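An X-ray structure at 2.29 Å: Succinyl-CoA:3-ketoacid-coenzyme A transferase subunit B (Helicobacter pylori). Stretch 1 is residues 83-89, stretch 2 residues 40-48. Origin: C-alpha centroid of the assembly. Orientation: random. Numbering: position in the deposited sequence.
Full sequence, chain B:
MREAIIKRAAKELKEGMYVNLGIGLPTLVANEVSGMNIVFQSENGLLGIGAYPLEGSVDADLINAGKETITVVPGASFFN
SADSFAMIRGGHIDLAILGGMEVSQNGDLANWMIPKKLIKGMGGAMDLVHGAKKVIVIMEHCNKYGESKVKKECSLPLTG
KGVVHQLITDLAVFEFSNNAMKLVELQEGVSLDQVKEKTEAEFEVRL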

# COMPACT_ATOMS: atom_id res chain seq x y z
N ASP B 83 -5.28 2.76 1.87
CA ASP B 83 -5.91 1.48 2.17
C ASP B 83 -7.41 1.56 1.95
O ASP B 83 -8.03 0.64 1.41
CB ASP B 83 -5.63 1.05 3.62
CG ASP B 83 -4.17 0.73 3.88
OD1 ASP B 83 -3.43 0.46 2.91
OD2 ASP B 83 -3.77 0.73 5.06
N SER B 84 -8.00 2.66 2.41
CA SER B 84 -9.42 2.91 2.23
C SER B 84 -9.78 2.84 0.76
O SER B 84 -10.72 2.15 0.35
CB SER B 84 -9.78 4.29 2.76
OG SER B 84 -11.17 4.52 2.64
N PHE B 85 -9.00 3.55 -0.04
CA PHE B 85 -9.31 3.63 -1.46
C PHE B 85 -8.86 2.38 -2.23
O PHE B 85 -9.39 2.10 -3.30
CB PHE B 85 -8.83 4.95 -2.05
CG PHE B 85 -9.74 6.10 -1.69
CD1 PHE B 85 -10.97 6.25 -2.31
CD2 PHE B 85 -9.39 6.99 -0.69
CE1 PHE B 85 -11.82 7.27 -1.96
CE2 PHE B 85 -10.24 8.02 -0.34
CZ PHE B 85 -11.46 8.16 -0.98
N ALA B 86 -7.92 1.63 -1.66
CA ALA B 86 -7.58 0.33 -2.22
C ALA B 86 -8.78 -0.59 -2.06
O ALA B 86 -9.12 -1.36 -2.94
CB ALA B 86 -6.35 -0.25 -1.52
N MSE B 87 -9.42 -0.50 -0.90
CA MSE B 87 -10.61 -1.28 -0.59
C MSE B 87 -11.74 -0.90 -1.55
O MSE B 87 -12.45 -1.76 -2.09
CB MSE B 87 -11.02 -0.99 0.85
CG MSE B 87 -12.20 -1.74 1.38
SE MSE B 87 -12.53 -1.21 3.24
CE MSE B 87 -10.71 -1.30 3.88
N ILE B 88 -11.89 0.40 -1.78
CA ILE B 88 -12.92 0.90 -2.67
C ILE B 88 -12.61 0.60 -4.14
O ILE B 88 -13.43 0.03 -4.85
CB ILE B 88 -13.12 2.41 -2.48
CG1 ILE B 88 -13.87 2.66 -1.18
CG2 ILE B 88 -13.88 3.00 -3.66
CD1 ILE B 88 -13.80 4.09 -0.69
N ARG B 89 -11.40 0.96 -4.58
CA ARG B 89 -11.03 0.81 -5.98
C ARG B 89 -10.93 -0.66 -6.36
O ARG B 89 -11.16 -1.03 -7.51
CB ARG B 89 -9.68 1.50 -6.25
CG ARG B 89 -9.32 1.62 -7.72
CD ARG B 89 -7.84 1.96 -7.91
NE ARG B 89 -7.44 3.17 -7.19
CZ ARG B 89 -6.81 3.20 -6.02
NH1 ARG B 89 -6.50 4.36 -5.47
NH2 ARG B 89 -6.48 2.06 -5.39
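Stretch 2 (40-48) FQSENGLLG

Stretch 1 is helical throughout, the continuation of a helix that begins earlier in the chain: Met87 N donates to Asp83 O at 2.9 Å, Ile88 N to Ser84 O at 3.0 Å and Arg89 N to Phe85 O at 2.6 Å, the i to i+4 pattern expected of an α-helix. Stretch 2 enters as the end of a strand, residues 40-42, with phi/psi values near -100/135, and then turns back on itself. Backbone bonds at Ser42 span the reversal: Ser42 N donates to Leu46 O at 2.8 Å, while Ser42 O receives Gly45 N at 3.1 Å and Leu46 N at 3.2 Å. Gly45, at phi/psi 107/27, occupies a conformation in which a CB would be jammed against the carbonyl O of Asn44, so the turn itself calls for glycine. Ser42 OG also donates to Asn44 OD1 at a very short 2.4 Å, a bond within stretch 2, from the end of the strand to the loop.

The strand axis passes 10.2 Å from the helix axis at a signed crossing angle of -130°, so the two run obliquely, nearer antiparallel than parallel. The backbones come together at the turn, where Ser84 CA and Gly45 CA are 5.4 Å apart. The contact is modest, with 308 Å² buried over both sides, and Gln41 and Glu43 are the residues with the most area covered by the other stretch.

Gln41, with 60 Å² covered, points its CA-to-CB bond toward the helix. With chi1 at -163° (t) and chi2 off the wells at -100°, its amide reaches the helix between three side chains. Gln41 NE2 donates to Ser84 OG at 3.0 Å, but the angle at the hydrogen is 129°, so this bond is weak. The same Gln41 NE2 lies 3.9 Å from Met87 SE and 3.8 Å from Ile88 CD1, packing distances that place the amide against one turn of helix, from Ser84 to Ile88. Gln41 OE1 is satisfied elsewhere in the structure.

Glu43, with 59 Å² covered, uses its backbone and the base of its side chain. Its O accepts from Ser84 OG at 2.8 Å, a bond with a definite direction: Ser84 OG gives its hydrogen to Glu43 O and with its lone pairs accepts the weak bond from Gln41 NE2, so one hydroxyl of the helix holds both the strand and the turn. Ser84 adopts chi1 -178° (t), with CA-to-CB toward stretch 2. Beside it, Glu43 O approaches the Phe85 ring obliquely, 3.8 Å from Phe85 CE2, and Phe85 CZ lies 3.8 Å from Glu43 CB. Ile88 CD1 adds a looser contact to Glu43 CB at 4.3 Å.

Met87, a selenomethionine with 51 Å² covered, extends from the helix with chi1 and chi2 both t before chi3 bends to -46° (m). Besides approaching Gln41, Met87 SE lies 4.3 Å from Leu47 CD2, an apolar contact that carries the interface past the turn.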

# COMPACT_ATOMS: atom_id res chain seq x y z
N PHE B 40 -20.92 -0.12 7.52
CA PHE B 40 -20.74 1.10 6.77
C PHE B 40 -19.28 1.53 6.77
O PHE B 40 -18.62 1.52 7.80
CB PHE B 40 -21.64 2.21 7.32
CG PHE B 40 -23.11 1.92 7.15
CD1 PHE B 40 -23.69 1.97 5.89
CD2 PHE B 40 -23.90 1.60 8.25
CE1 PHE B 40 -25.04 1.70 5.72
CE2 PHE B 40 -25.25 1.32 8.09
CZ PHE B 40 -25.82 1.38 6.83
N GLN B 41 -18.79 1.88 5.58
CA GLN B 41 -17.40 2.27 5.41
C GLN B 41 -17.30 3.78 5.30
O GLN B 41 -18.12 4.41 4.64
CB GLN B 41 -16.83 1.61 4.15
CG GLN B 41 -15.30 1.59 4.08
CD GLN B 41 -14.74 2.68 3.21
OE1 GLN B 41 -15.42 3.66 2.89
NE2 GLN B 41 -13.47 2.53 2.81
N SER B 42 -16.30 4.36 5.94
CA SER B 42 -16.05 5.79 5.83
C SER B 42 -14.73 5.94 5.11
O SER B 42 -13.73 5.31 5.48
CB SER B 42 -16.00 6.44 7.21
OG SER B 42 -16.13 7.85 7.14
N GLU B 43 -14.71 6.76 4.06
CA GLU B 43 -13.56 6.80 3.14
C GLU B 43 -12.31 7.39 3.79
O GLU B 43 -11.21 7.30 3.25
CB GLU B 43 -13.92 7.59 1.88
CG GLU B 43 -14.18 9.05 2.14
CD GLU B 43 -15.21 9.63 1.18
OE1 GLU B 43 -15.84 8.85 0.44
OE2 GLU B 43 -15.39 10.87 1.18
N ASN B 44 -12.49 7.97 4.97
CA ASN B 44 -11.41 8.61 5.69
C ASN B 44 -10.64 7.60 6.55
O ASN B 44 -9.80 7.98 7.37
CB ASN B 44 -11.86 9.84 6.48
CG ASN B 44 -13.02 9.55 7.41
OD1 ASN B 44 -13.93 8.80 7.09
ND2 ASN B 44 -12.99 10.17 8.58
N GLY B 45 -10.92 6.32 6.33
CA GLY B 45 -10.16 5.28 7.02
C GLY B 45 -10.82 4.49 8.12
O GLY B 45 -10.16 4.03 9.05
N LEU B 46 -12.14 4.38 8.08
CA LEU B 46 -12.82 3.51 9.02
C LEU B 46 -13.75 2.51 8.34
O LEU B 46 -14.42 2.82 7.36
CB LEU B 46 -13.60 4.34 10.02
CG LEU B 46 -14.78 3.63 10.69
CD1 LEU B 46 -14.28 2.61 11.71
CD2 LEU B 46 -15.68 4.69 11.34
N LEU B 47 -13.77 1.29 8.88
CA LEU B 47 -14.79 0.31 8.52
C LEU B 47 -15.57 -0.02 9.79
O LEU B 47 -14.97 -0.33 10.82
CB LEU B 47 -14.12 -0.94 7.96
CG LEU B 47 -15.00 -1.94 7.22
CD1 LEU B 47 -15.74 -1.26 6.08
CD2 LEU B 47 -14.17 -3.10 6.70
N GLY B 48 -16.90 -0.04 9.72
CA GLY B 48 -17.72 -0.07 10.92
C GLY B 48 -18.16 1.23 11.58
O GLY B 48 -18.00 1.42 12.79